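Local coordinates for SusD superfamily protein (Bacteroides thetaiotaomicron VPI-5482, PDB 3HDX) that probably binds polysaccharide at the outer membrane as a SusD homologue, in the service of carbohydrate uptake, at residues Q6-K9 with D13-S16; Y22-A27 with F78-N83; Y122-R127 with I358-L363; Y200-H205 with R257-N262. All coordinates share one frame; numbering follows the deposited sequence.

How the contacts relate
Contact 1 lies at the surface, contact 2 is partly buried, and contacts 3 and 4 are buried close to the middle of the chain. Contacts 1 and 2 share helix 11-30, one near its start and the other further along, with centres about 17 Å apart. Contacts 3 and 4 reach the two-stranded antiparallel sheet of 259-261 and 358-361, and their centres are about 6 Å apart; contact 2 touches both. The chemistry follows depth: contact 1 rests on hydrogen bonds and waters, whereas no hydrogen bond crosses contacts 2, 3 or 4; contact 2 packs aliphatic groups against helix backbone and a threonine, contact 3 gathers rings and an arginine, and contact 4 presses a leucine against a helix.

Contact 1: residues Q6-K9 with D13-S16; sequences QQWK and DTRS. With EDO (1,2-ethanediol), chain F.
Lys9 N donates to Asp13 OD2 at 3.0 Å, using the anti lone pair of OD2, in a bent bond (137°). Asp13 CB also presses on Gln7 O at 3.1 Å, and the other carboxylate oxygen, OD1, takes a bond from a water that in turn accepts from Gln7 N. In Gln6, CG lies anti to the backbone N (chi1 177°) and the fold at chi2 turns the amide to Gln7 O, which NE2 bonds at 2.8 Å, in both the carbonyl and the amide plane; NE2 also bonds Asp13 O weakly. CG of the same chain lies 3.3 Å over one face of the Trp8 ring, off toward its rim, while Thr14 CG2 meets the ring edge at CE3, 3.9 Å away. A 1,2-ethanediol O2 accepts from Trp8 N. An alanine in place of Asp13 removes both carboxylate oxygens, which would probably leave Lys9 N without this acceptor and the loop less firmly held to the helix start. Further out, Trp8 packs on Phe88 and Val87 of helix 76-91. Thr10 OG1 bonds Asp13 N at the start of helix 11-30 and OD2 has a further partner beside the segments, consistent with a capping box with Thr10 at the N-cap.

Contact 2: residues Y22-A27 with F78-N83; sequences YGLTRA and FYAVIN
Val81 and Thr25 cross at about a right angle, and the two methyls of the valine face different parts of the opposite helix. CG1, anti to the backbone N of Val81 (chi1 173°), comes up against Thr25 OG1 at 3.3 Å. CG2 instead rests on the backbone, 3.4 Å from Leu24 O, and also lies 3.9 Å from Leu24 CB. A single branched residue is thus laid against two successive residues of the partner. The Thr25 hydroxyl merely touches this valine; its hydrogen-bond partner is Val21 O, one turn back in its own helix. Leu24 answers from the more open side. Its CB points at the other helix, and the two methyls then part: CD1 approaches the carbonyl oxygen Ala80 O at 3.6 Å, while CD2 stands 4.3 Å from Ala80 CB. The small alanine lets the leucine lie against backbone as well as side chain.

The short helical segments run nearly antiparallel, at 162°, with axes 8.5 Å apart at closest approach, and no hydrogen bond joins them. This side-by-side packing is consistent with the TPR-like helical fold of the SusD family. Around the pair, Phe78 reaches back to Ala28 and Leu29 of helix 11-30, Thr25 packs on Leu117 of helix 104-129, and strand 259-261 brings Phe261 against Thr25 and Arg26.

Contact 3: residues Y122-R127 with I358-L363; sequences YFYMVR and IVFTRL
Phe360 has CG anti to its own backbone N (chi1 177°), which carries the ring straight out from strand 358-361 toward helix 104-129, and Phe123 uses the same first torsion (chi1 166°) to send its ring outward from the helix. The two meet at Phe123 CE2 and Phe360 CZ, 3.9 Å apart: CZ lies at the edge of the Phe123 ring, near its plane, while the side chains cross at a slant. Tyr124 touches more loosely, with Phe360 CE1 at the edge of its ring, 4.5 Å from CD2. Its hydroxyl is occupied by His35 ND1.

Arg127 completes the cluster. The chain bends at chi3 and delivers NH2 to the edge of the Phe360 ring, in its plane and 3.8 Å from CE1, with guanidinium and ring planes 54° apart. Because the nitrogen arrives at the rim, this is no cation-pi pairing; Arg127 makes one with Tyr432 instead. Phe123 CE2 lies 3.9 Å above one face of the same guanidinium, off toward its rim, so that Phe123 is wedged against both the arginine and Phe360.

The helix and strand run almost at right angles, and the axes of the short segments approach to 13.4 Å, a distance bridged by side chains rather than by backbone. Phe360 also meets Phe120 edge-to-face and packs on Trp429. Linking an early helix to a late strand of the chain, the arrangement is a buried aromatic cluster with an embedded arginine, close to the centre of this SusD-family fold.

Contact 4: residues Y200-H205 with R257-N262; sequences YSVLAH and RILGFN. With EDO (1,2-ethanediol), chain I.
Val202 CG2 and Leu259 CD1 are pressed to 3.3 Å, closer than two methyl carbons usually come, and this tight spot is where helix 196-209 meets the strand 259-261. The two side chains slant across each other. Leu259 is stretched out, with CG anti to the backbone N (chi1 -164°) and chi2 also extended, which pushes CD1 into the helix surface between Val202 and Ser201. Ser201 OG lies 3.8 Å from the same CD1; the serine is modelled in two conformers, and in this one the contact with the leucine is van der Waals, the polar partner of OG being Ser198 O, one turn back in its own helix. Ser201 CB also meets Ile258 CG2 at 4.2 Å.

Ile258 and Leu259 both face Thr361 of the neighbouring antiparallel strand, a classic beta bulge. Here both residues direct their CB toward the helix, and each gains a contact with Ser201. Ile258 O is in addition bound to Ser198 OG, a second tie to helix 196-209.

In place of Leu259, an alanine would leave Val202 CG2 without its methyl partner and would probably open a gap between strand and helix, since Phe360 and Phe194 also pack on this leucine. A 1,2-ethanediol, probably from the crystallisation liquor, lies along the strand: its O2 donates to Arg257 O at 2.8 Å, and its O1 accepts from Gly260 N at 2.9 Å while donating to Gly260 O.

Contact 1: residues Q6-K9 with D13-S16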
loop_
_atom_site.group_PDB
_atom_site.type_symbol
_atom_site.label_atom_id
_atom_site.label_comp_id
_atom_site.label_asym_id
_atom_site.label_seq_id
_atom_site.Cartn_x
_atom_site.Cartn_y
_atom_site.Cartn_z
ATOM N N GLN A 6 18.246 15.679 17.833
ATOM C CA GLN A 6 18.957 14.848 16.851
ATOM C C GLN A 6 20.287 15.485 16.473
ATOM O O GLN A 6 20.317 16.631 16.038
ATOM C CB GLN A 6 18.129 14.701 15.573
ATOM C CG GLN A 6 18.798 13.909 14.419
ATOM C CD GLN A 6 18.881 12.416 14.669
ATOM O OE1 GLN A 6 17.859 11.789 14.896
ATOM N NE2 GLN A 6 20.090 11.832 14.594
ATOM N N GLN A 7 21.360 14.703 16.558
ATOM C CA GLN A 7 22.682 15.120 16.104
ATOM C C GLN A 7 23.118 14.247 14.949
ATOM O O GLN A 7 22.419 13.303 14.592
ATOM C CB GLN A 7 23.688 15.173 17.242
ATOM C CG GLN A 7 23.190 16.089 18.414
ATOM C CD GLN A 7 22.889 17.560 18.006
ATOM O OE1 GLN A 7 23.284 18.007 16.925
ATOM N NE2 GLN A 7 22.210 18.312 18.884
ATOM N N TRP A 8 24.233 14.620 14.327
ATOM C CA TRP A 8 24.713 13.980 13.081
ATOM C C TRP A 8 26.227 13.757 13.124
ATOM O O TRP A 8 26.904 13.839 12.126
ATOM C CB TRP A 8 24.337 14.870 11.875
ATOM C CG TRP A 8 22.839 15.186 11.817
ATOM C CD1 TRP A 8 22.192 16.227 12.405
ATOM C CD2 TRP A 8 21.823 14.368 11.229
ATOM N NE1 TRP A 8 20.851 16.142 12.193
ATOM C CE2 TRP A 8 20.593 15.004 11.468
ATOM C CE3 TRP A 8 21.840 13.174 10.513
ATOM C CZ2 TRP A 8 19.384 14.485 11.005
ATOM C CZ3 TRP A 8 20.658 12.659 10.059
ATOM C CH2 TRP A 8 19.435 13.321 10.306
ATOM N N LYS A 9 26.723 13.470 14.323
ATOM C CA LYS A 9 28.152 13.330 14.583
ATOM C C LYS A 9 28.665 11.936 14.251
ATOM O O LYS A 9 29.817 11.772 13.820
ATOM C CB LYS A 9 28.399 13.649 16.073
ATOM C CG LYS A 9 29.871 13.635 16.538
ATOM C CD LYS A 9 29.984 13.811 18.047
ATOM C CE LYS A 9 31.469 13.794 18.522
ATOM N NZ LYS A 9 32.257 15.090 18.239
ATOM N N ASP A 13 24.095 8.043 15.051
ATOM C CA ASP A 13 23.159 9.164 14.871
ATOM C C ASP A 13 22.393 9.033 13.534
ATOM O O ASP A 13 21.150 9.199 13.510
ATOM C CB ASP A 13 23.868 10.535 14.913
ATOM C CG ASP A 13 24.426 10.891 16.283
ATOM O OD1 ASP A 13 23.844 10.467 17.307
ATOM O OD2 ASP A 13 25.407 11.684 16.321
ATOM N N THR A 14 23.106 8.752 12.442
ATOM C CA THR A 14 22.454 8.637 11.117
ATOM C C THR A 14 21.596 7.399 11.070
ATOM O O THR A 14 20.491 7.446 10.528
ATOM C CB THR A 14 23.441 8.695 9.917
ATOM O OG1 THR A 14 24.448 7.649 10.003
ATOM C CG2 THR A 14 24.134 10.035 9.931
ATOM N N ARG A 15 22.068 6.296 11.669
ATOM C CA ARG A 15 21.267 5.057 11.735
ATOM C C ARG A 15 19.942 5.342 12.426
ATOM O O ARG A 15 18.880 5.010 11.901
ATOM C CB ARG A 15 21.979 3.918 12.489
ATOM C CG ARG A 15 21.241 2.557 12.393
ATOM C CD ARG A 15 21.599 1.611 13.542
ATOM N NE ARG A 15 21.192 2.198 14.813
ATOM C CZ ARG A 15 19.932 2.266 15.235
ATOM N NH1 ARG A 15 18.966 1.736 14.518
ATOM N NH2 ARG A 15 19.643 2.842 16.384
ATOM N N SER A 16 19.992 5.998 13.584
ATOM C CA SER A 16 18.783 6.298 14.343
ATOM C C SER A 16 17.797 7.185 13.551
ATOM O O SER A 16 16.596 6.916 13.524
ATOM C CB SER A 16 19.154 6.918 15.702
ATOM O OG SER A 16 17.958 7.230 16.405
HETATM C C1 EDO F . 26.482 18.503 13.155
HETATM O O1 EDO F . 25.175 18.310 12.578
HETATM C C2 EDO F . 26.830 17.243 13.954
HETATM O O2 EDO F . 25.864 16.938 15.013
HETATM O O HOH W 1 17.023 9.678 15.982
HETATM O O HOH W 2 21.324 12.085 17.823
#

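Contact 2: residues Y22-A27 with F78-N83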
loop_
_atom_site.group_PDB
_atom_site.type_symbol
_atom_site.label_atom_id
_atom_site.label_comp_id
_atom_site.label_asym_id
_atom_site.label_seq_id
_atom_site.Cartn_x
_atom_site.Cartn_y
_atom_site.Cartn_z
ATOM N N TYR A 22 11.676 5.685 8.538
ATOM C CA TYR A 22 10.871 4.471 8.369
ATOM C C TYR A 22 9.720 4.432 9.364
ATOM O O TYR A 22 8.597 4.100 9.007
ATOM C CB TYR A 22 11.700 3.192 8.505
ATOM C CG TYR A 22 12.496 2.802 7.254
ATOM C CD1 TYR A 22 11.870 2.122 6.202
ATOM C CD2 TYR A 22 13.834 3.097 7.117
ATOM C CE1 TYR A 22 12.559 1.772 5.033
ATOM C CE2 TYR A 22 14.542 2.752 5.972
ATOM C CZ TYR A 22 13.906 2.055 4.938
ATOM O OH TYR A 22 14.610 1.708 3.822
ATOM N N GLY A 23 10.012 4.752 10.621
ATOM C CA GLY A 23 8.995 4.738 11.654
ATOM C C GLY A 23 7.861 5.705 11.413
ATOM O O GLY A 23 6.685 5.374 11.619
ATOM N N LEU A 24 8.229 6.911 10.978
ATOM C CA LEU A 24 7.250 7.932 10.650
ATOM C C LEU A 24 6.384 7.510 9.473
ATOM O O LEU A 24 5.195 7.818 9.461
ATOM C CB LEU A 24 7.929 9.277 10.378
ATOM C CG LEU A 24 8.562 9.952 11.604
ATOM C CD1 LEU A 24 9.459 11.097 11.153
ATOM C CD2 LEU A 24 7.450 10.414 12.544
ATOM N N THR A 25 6.991 6.836 8.486
ATOM C CA THR A 25 6.240 6.384 7.290
ATOM C C THR A 25 5.218 5.302 7.688
ATOM O O THR A 25 4.057 5.369 7.324
ATOM C CB THR A 25 7.144 5.914 6.154
ATOM O OG1 THR A 25 8.190 6.889 5.915
ATOM C CG2 THR A 25 6.289 5.715 4.889
ATOM N N ARG A 26 5.647 4.379 8.538
ATOM C CA ARG A 26 4.748 3.340 9.086
ATOM C C ARG A 26 3.599 4.026 9.842
ATOM O O ARG A 26 2.443 3.720 9.617
ATOM C CB ARG A 26 5.521 2.409 9.994
ATOM C CG ARG A 26 4.687 1.313 10.604
ATOM C CD ARG A 26 5.508 0.448 11.490
ATOM N NE ARG A 26 5.960 1.153 12.713
ATOM C CZ ARG A 26 7.235 1.370 13.103
ATOM N NH1 ARG A 26 8.303 0.917 12.436
ATOM N NH2 ARG A 26 7.456 2.041 14.238
ATOM N N ALA A 27 3.941 5.010 10.690
ATOM C CA ALA A 27 2.935 5.733 11.464
ATOM C C ALA A 27 1.915 6.467 10.595
ATOM O O ALA A 27 0.717 6.492 10.928
ATOM C CB ALA A 27 3.598 6.698 12.438
ATOM N N PHE A 78 1.816 12.682 7.261
ATOM C CA PHE A 78 2.557 12.572 5.999
ATOM C C PHE A 78 3.663 13.618 5.900
ATOM O O PHE A 78 4.772 13.288 5.519
ATOM C CB PHE A 78 1.606 12.576 4.806
ATOM C CG PHE A 78 0.778 11.335 4.749
ATOM C CD1 PHE A 78 1.306 10.193 4.120
ATOM C CD2 PHE A 78 -0.439 11.239 5.392
ATOM C CE1 PHE A 78 0.577 9.005 4.089
ATOM C CE2 PHE A 78 -1.141 10.032 5.371
ATOM C CZ PHE A 78 -0.636 8.944 4.728
ATOM N N TYR A 79 3.361 14.866 6.239
ATOM C CA TYR A 79 4.390 15.917 6.265
ATOM C C TYR A 79 5.470 15.614 7.313
ATOM O O TYR A 79 6.627 15.999 7.122
ATOM C CB TYR A 79 3.808 17.332 6.372
ATOM C CG TYR A 79 3.174 17.701 5.077
ATOM C CD1 TYR A 79 3.988 18.012 3.976
ATOM C CD2 TYR A 79 1.802 17.731 4.913
ATOM C CE1 TYR A 79 3.440 18.291 2.747
ATOM C CE2 TYR A 79 1.265 18.022 3.702
ATOM C CZ TYR A 79 2.082 18.315 2.617
ATOM O OH TYR A 79 1.488 18.547 1.412
ATOM N N ALA A 80 5.137 14.858 8.376
ATOM C CA ALA A 80 6.178 14.449 9.326
ATOM C C ALA A 80 7.244 13.588 8.631
ATOM O O ALA A 80 8.447 13.713 8.908
ATOM C CB ALA A 80 5.586 13.725 10.550
ATOM N N VAL A 81 6.794 12.701 7.736
ATOM C CA VAL A 81 7.739 11.873 6.964
ATOM C C VAL A 81 8.596 12.764 6.049
ATOM O O VAL A 81 9.824 12.647 6.002
ATOM C CB VAL A 81 7.001 10.867 6.081
ATOM C CG1 VAL A 81 7.988 10.117 5.146
ATOM C CG2 VAL A 81 6.149 9.906 6.923
ATOM N N ILE A 82 7.906 13.590 5.273
ATOM C CA ILE A 82 8.533 14.457 4.260
ATOM C C ILE A 82 9.598 15.362 4.925
ATOM O O ILE A 82 10.710 15.461 4.452
ATOM C CB ILE A 82 7.439 15.284 3.539
ATOM C CG1 ILE A 82 6.586 14.341 2.653
ATOM C CG2 ILE A 82 8.030 16.468 2.728
ATOM C CD1 ILE A 82 5.163 14.873 2.319
ATOM N N ASN A 83 9.254 15.977 6.056
ATOM C CA ASN A 83 10.165 16.883 6.741
ATOM C C ASN A 83 11.374 16.124 7.338
ATOM O O ASN A 83 12.533 16.571 7.230
ATOM C CB ASN A 83 9.405 17.677 7.808
ATOM C CG ASN A 83 10.090 18.961 8.177
ATOM O OD1 ASN A 83 10.736 19.579 7.335
ATOM N ND2 ASN A 83 9.895 19.400 9.398
#

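Contact 3: residues Y122-R127 with I358-L363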
loop_
_atom_site.group_PDB
_atom_site.type_symbol
_atom_site.label_atom_id
_atom_site.label_comp_id
_atom_site.label_asym_id
_atom_site.label_seq_id
_atom_site.Cartn_x
_atom_site.Cartn_y
_atom_site.Cartn_z
ATOM N N TYR A 122 4.476 11.240 -0.726
ATOM C CA TYR A 122 3.781 12.122 -1.651
ATOM C C TYR A 122 2.753 11.382 -2.503
ATOM O O TYR A 122 1.634 11.842 -2.635
ATOM C CB TYR A 122 4.735 12.962 -2.494
ATOM C CG TYR A 122 5.124 14.277 -1.826
ATOM C CD1 TYR A 122 4.140 15.214 -1.489
ATOM C CD2 TYR A 122 6.456 14.572 -1.492
ATOM C CE1 TYR A 122 4.458 16.426 -0.860
ATOM C CE2 TYR A 122 6.789 15.807 -0.921
ATOM C CZ TYR A 122 5.792 16.710 -0.555
ATOM O OH TYR A 122 6.153 17.887 0.065
ATOM N N PHE A 123 3.153 10.267 -3.110
ATOM C CA PHE A 123 2.217 9.473 -3.900
ATOM C C PHE A 123 1.006 9.050 -3.069
ATOM O O PHE A 123 -0.134 9.209 -3.470
ATOM C CB PHE A 123 2.921 8.232 -4.453
ATOM C CG PHE A 123 1.967 7.183 -4.993
ATOM C CD1 PHE A 123 1.116 7.500 -6.032
ATOM C CD2 PHE A 123 1.948 5.903 -4.462
ATOM C CE1 PHE A 123 0.244 6.540 -6.531
ATOM C CE2 PHE A 123 1.061 4.942 -4.984
ATOM C CZ PHE A 123 0.270 5.279 -6.040
ATOM N N TYR A 124 1.300 8.512 -1.891
ATOM C CA TYR A 124 0.262 7.958 -1.017
ATOM C C TYR A 124 -0.765 9.020 -0.631
ATOM O O TYR A 124 -1.967 8.801 -0.670
ATOM C CB TYR A 124 0.927 7.291 0.213
ATOM C CG TYR A 124 0.032 6.308 0.929
ATOM C CD1 TYR A 124 -0.887 6.754 1.883
ATOM C CD2 TYR A 124 0.090 4.930 0.663
ATOM C CE1 TYR A 124 -1.685 5.896 2.580
ATOM C CE2 TYR A 124 -0.708 4.033 1.341
ATOM C CZ TYR A 124 -1.611 4.534 2.300
ATOM O OH TYR A 124 -2.406 3.671 2.985
HETATM N N MSE A 125 -0.260 10.205 -0.307
HETATM C CA MSE A 125 -1.127 11.285 0.134
HETATM C C MSE A 125 -1.897 11.887 -1.071
HETATM O O MSE A 125 -3.044 12.324 -0.916
HETATM C CB MSE A 125 -0.376 12.314 0.992
HETATM C CG MSE A 125 0.485 13.248 0.215
HETATM SE SE MSE A 125 1.575 14.397 1.305
HETATM C CE MSE A 125 0.132 15.185 2.383
ATOM N N VAL A 126 -1.285 11.912 -2.258
ATOM C CA VAL A 126 -1.982 12.376 -3.480
ATOM C C VAL A 126 -3.175 11.488 -3.816
ATOM O O VAL A 126 -4.249 11.991 -4.207
ATOM C CB VAL A 126 -1.010 12.564 -4.682
ATOM C CG1 VAL A 126 -1.767 12.582 -6.046
ATOM C CG2 VAL A 126 -0.123 13.806 -4.426
ATOM N N ARG A 127 -3.054 10.176 -3.577
ATOM C CA ARG A 127 -4.203 9.312 -3.828
ATOM C C ARG A 127 -5.362 9.627 -2.872
ATOM O O ARG A 127 -6.529 9.439 -3.242
ATOM C CB ARG A 127 -3.874 7.838 -3.670
ATOM C CG ARG A 127 -2.885 7.293 -4.691
ATOM C CD ARG A 127 -2.940 5.760 -4.682
ATOM N NE ARG A 127 -2.641 5.223 -3.366
ATOM C CZ ARG A 127 -2.457 3.922 -3.104
ATOM N NH1 ARG A 127 -2.517 3.009 -4.057
ATOM N NH2 ARG A 127 -2.193 3.545 -1.877
ATOM N N ILE A 358 2.362 -3.979 7.298
ATOM C CA ILE A 358 1.705 -3.403 6.138
ATOM C C ILE A 358 2.447 -3.944 4.902
ATOM O O ILE A 358 3.699 -3.902 4.837
ATOM C CB ILE A 358 1.751 -1.868 6.164
ATOM C CG1 ILE A 358 0.926 -1.303 7.308
ATOM C CG2 ILE A 358 1.298 -1.283 4.794
ATOM C CD1 ILE A 358 1.262 0.141 7.628
ATOM N N VAL A 359 1.689 -4.493 3.950
ATOM C CA VAL A 359 2.249 -4.968 2.684
ATOM C C VAL A 359 1.680 -4.092 1.590
ATOM O O VAL A 359 0.532 -4.261 1.160
ATOM C CB VAL A 359 1.983 -6.432 2.427
ATOM C CG1 VAL A 359 2.551 -6.839 1.043
ATOM C CG2 VAL A 359 2.549 -7.314 3.603
ATOM N N PHE A 360 2.468 -3.089 1.188
ATOM C CA PHE A 360 2.023 -2.216 0.133
ATOM C C PHE A 360 1.926 -2.960 -1.183
ATOM O O PHE A 360 0.956 -2.794 -1.906
ATOM C CB PHE A 360 2.886 -0.964 0.022
ATOM C CG PHE A 360 2.493 -0.081 -1.111
ATOM C CD1 PHE A 360 1.365 0.745 -1.030
ATOM C CD2 PHE A 360 3.191 -0.110 -2.305
ATOM C CE1 PHE A 360 1.002 1.558 -2.149
ATOM C CE2 PHE A 360 2.808 0.695 -3.375
ATOM C CZ PHE A 360 1.717 1.485 -3.295
ATOM N N THR A 361 2.958 -3.745 -1.492
ATOM C CA THR A 361 2.985 -4.527 -2.712
ATOM C C THR A 361 3.823 -5.782 -2.573
ATOM O O THR A 361 4.659 -5.942 -1.683
ATOM C CB THR A 361 3.453 -3.686 -3.921
ATOM O OG1 THR A 361 3.210 -4.401 -5.148
ATOM C CG2 THR A 361 4.921 -3.272 -3.830
ATOM N N ARG A 362 3.553 -6.666 -3.503
ATOM C CA ARG A 362 4.120 -7.984 -3.626
ATOM C C ARG A 362 3.946 -8.417 -5.083
ATOM O O ARG A 362 3.221 -7.773 -5.856
ATOM C CB ARG A 362 3.466 -8.973 -2.649
ATOM C CG ARG A 362 1.938 -9.072 -2.750
ATOM C CD ARG A 362 1.420 -9.848 -1.526
ATOM N NE ARG A 362 -0.044 -9.973 -1.470
ATOM C CZ ARG A 362 -0.744 -10.968 -2.012
ATOM N NH1 ARG A 362 -0.170 -11.896 -2.757
ATOM N NH2 ARG A 362 -2.051 -11.007 -1.842
ATOM N N LEU A 363 4.573 -9.537 -5.451
ATOM C CA LEU A 363 4.574 -9.953 -6.864
ATOM C C LEU A 363 3.201 -10.108 -7.491
ATOM O O LEU A 363 3.000 -9.762 -8.659
ATOM C CB LEU A 363 5.432 -11.204 -7.141
ATOM C CG LEU A 363 6.918 -10.894 -7.359
ATOM C CD1 LEU A 363 7.739 -12.180 -7.411
ATOM C CD2 LEU A 363 7.170 -10.048 -8.587
#

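Contact 4: residues Y200-H205 with R257-N262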
loop_
_atom_site.group_PDB
_atom_site.type_symbol
_atom_site.label_atom_id
_atom_site.label_comp_id
_atom_site.label_asym_id
_atom_site.label_seq_id
_atom_site.Cartn_x
_atom_site.Cartn_y
_atom_site.Cartn_z
ATOM N N TYR A 200 10.821 1.048 -7.804
ATOM C CA TYR A 200 10.131 0.746 -9.075
ATOM C C TYR A 200 8.637 0.475 -8.893
ATOM O O TYR A 200 7.845 0.836 -9.765
ATOM C CB TYR A 200 10.803 -0.389 -9.854
ATOM C CG TYR A 200 12.009 0.017 -10.676
ATOM C CD1 TYR A 200 11.854 0.773 -11.821
ATOM C CD2 TYR A 200 13.292 -0.343 -10.303
ATOM C CE1 TYR A 200 12.944 1.143 -12.601
ATOM C CE2 TYR A 200 14.400 -0.014 -11.104
ATOM C CZ TYR A 200 14.230 0.737 -12.229
ATOM O OH TYR A 200 15.285 1.107 -13.008
ATOM N N SER A 201 8.266 -0.142 -7.779
ATOM C CA SER A 201 6.858 -0.460 -7.511
ATOM C C SER A 201 6.046 0.810 -7.314
ATOM O O SER A 201 4.900 0.882 -7.783
ATOM C CB SER A 201 6.678 -1.436 -6.325
ATOM O OG SER A 201 6.794 -0.814 -5.059
ATOM N N VAL A 202 6.640 1.807 -6.652
ATOM C CA VAL A 202 5.970 3.091 -6.465
ATOM C C VAL A 202 5.820 3.743 -7.839
ATOM O O VAL A 202 4.765 4.311 -8.131
ATOM C CB VAL A 202 6.665 3.989 -5.394
ATOM C CG1 VAL A 202 5.870 5.289 -5.204
ATOM C CG2 VAL A 202 6.811 3.241 -4.076
ATOM N N LEU A 203 6.895 3.755 -8.645
ATOM C CA LEU A 203 6.815 4.299 -10.027
ATOM C C LEU A 203 5.701 3.644 -10.822
ATOM O O LEU A 203 4.899 4.328 -11.449
ATOM C CB LEU A 203 8.148 4.162 -10.789
ATOM C CG LEU A 203 9.245 5.154 -10.408
ATOM C CD1 LEU A 203 10.522 4.717 -11.107
ATOM C CD2 LEU A 203 8.863 6.549 -10.873
ATOM N N ALA A 204 5.654 2.312 -10.789
ATOM C CA ALA A 204 4.624 1.591 -11.538
ATOM C C ALA A 204 3.213 2.054 -11.147
ATOM O O ALA A 204 2.371 2.291 -11.997
ATOM C CB ALA A 204 4.759 0.052 -11.346
ATOM N N HIS A 205 2.991 2.146 -9.844
ATOM C CA HIS A 205 1.695 2.582 -9.331
ATOM C C HIS A 205 1.380 4.055 -9.576
ATOM O O HIS A 205 0.210 4.396 -9.781
ATOM C CB HIS A 205 1.492 2.131 -7.886
ATOM C CG HIS A 205 1.014 0.722 -7.784
ATOM N ND1 HIS A 205 -0.241 0.358 -8.229
ATOM C CD2 HIS A 205 1.585 -0.399 -7.270
ATOM C CE1 HIS A 205 -0.410 -0.936 -8.012
ATOM N NE2 HIS A 205 0.686 -1.424 -7.448
ATOM N N ARG A 257 7.712 -9.325 0.496
ATOM C CA ARG A 257 7.126 -7.977 0.753
ATOM C C ARG A 257 8.004 -7.002 -0.038
ATOM O O ARG A 257 9.060 -6.574 0.444
ATOM C CB ARG A 257 7.078 -7.643 2.221
ATOM C CG ARG A 257 6.264 -8.570 3.063
ATOM C CD ARG A 257 6.037 -7.996 4.444
ATOM N NE ARG A 257 7.280 -7.869 5.205
ATOM C CZ ARG A 257 7.789 -8.746 6.086
ATOM N NH1 ARG A 257 7.219 -9.932 6.336
ATOM N NH2 ARG A 257 8.921 -8.446 6.719
ATOM N N ILE A 258 7.623 -6.727 -1.283
ATOM C CA ILE A 258 8.409 -5.843 -2.160
ATOM C C ILE A 258 8.513 -4.438 -1.547
ATOM O O ILE A 258 9.583 -3.827 -1.613
ATOM C CB ILE A 258 7.850 -5.823 -3.588
ATOM C CG1 ILE A 258 7.995 -7.205 -4.215
ATOM C CG2 ILE A 258 8.565 -4.730 -4.477
ATOM C CD1 ILE A 258 7.334 -7.326 -5.575
ATOM N N LEU A 259 7.406 -3.973 -0.969
ATOM C CA LEU A 259 7.366 -2.721 -0.198
ATOM C C LEU A 259 6.398 -2.915 0.955
ATOM O O LEU A 259 5.210 -3.248 0.740
ATOM C CB LEU A 259 6.957 -1.528 -1.085
ATOM C CG LEU A 259 7.233 -0.109 -0.552
ATOM C CD1 LEU A 259 7.086 0.878 -1.722
ATOM C CD2 LEU A 259 6.365 0.321 0.586
ATOM N N GLY A 260 6.886 -2.727 2.169
ATOM C CA GLY A 260 6.031 -2.828 3.336
ATOM C C GLY A 260 6.664 -2.196 4.545
ATOM O O GLY A 260 7.771 -1.662 4.442
ATOM N N PHE A 261 5.928 -2.214 5.663
ATOM C CA PHE A 261 6.359 -1.594 6.930
ATOM C C PHE A 261 6.051 -2.549 8.057
ATOM O O PHE A 261 4.937 -3.089 8.153
ATOM C CB PHE A 261 5.661 -0.248 7.156
ATOM C CG PHE A 261 5.922 0.710 6.052
ATOM C CD1 PHE A 261 7.072 1.492 6.057
ATOM C CD2 PHE A 261 5.077 0.760 4.951
ATOM C CE1 PHE A 261 7.384 2.315 4.944
ATOM C CE2 PHE A 261 5.376 1.593 3.852
ATOM C CZ PHE A 261 6.533 2.370 3.867
ATOM N N ASN A 262 7.063 -2.777 8.881
ATOM C CA ASN A 262 6.993 -3.783 9.935
ATOM C C ASN A 262 6.901 -3.173 11.324
ATOM O O ASN A 262 7.392 -2.063 11.561
ATOM C CB ASN A 262 8.253 -4.655 9.878
ATOM C CG ASN A 262 8.553 -5.142 8.482
ATOM O OD1 ASN A 262 7.642 -5.542 7.745
ATOM N ND2 ASN A 262 9.809 -5.023 8.073
HETATM C C1 EDO I . 10.533 -2.580 2.604
HETATM O O1 EDO I . 9.617 -1.761 1.964
HETATM C C2 EDO I . 10.572 -3.936 1.995
HETATM O O2 EDO I . 9.410 -4.662 2.410
#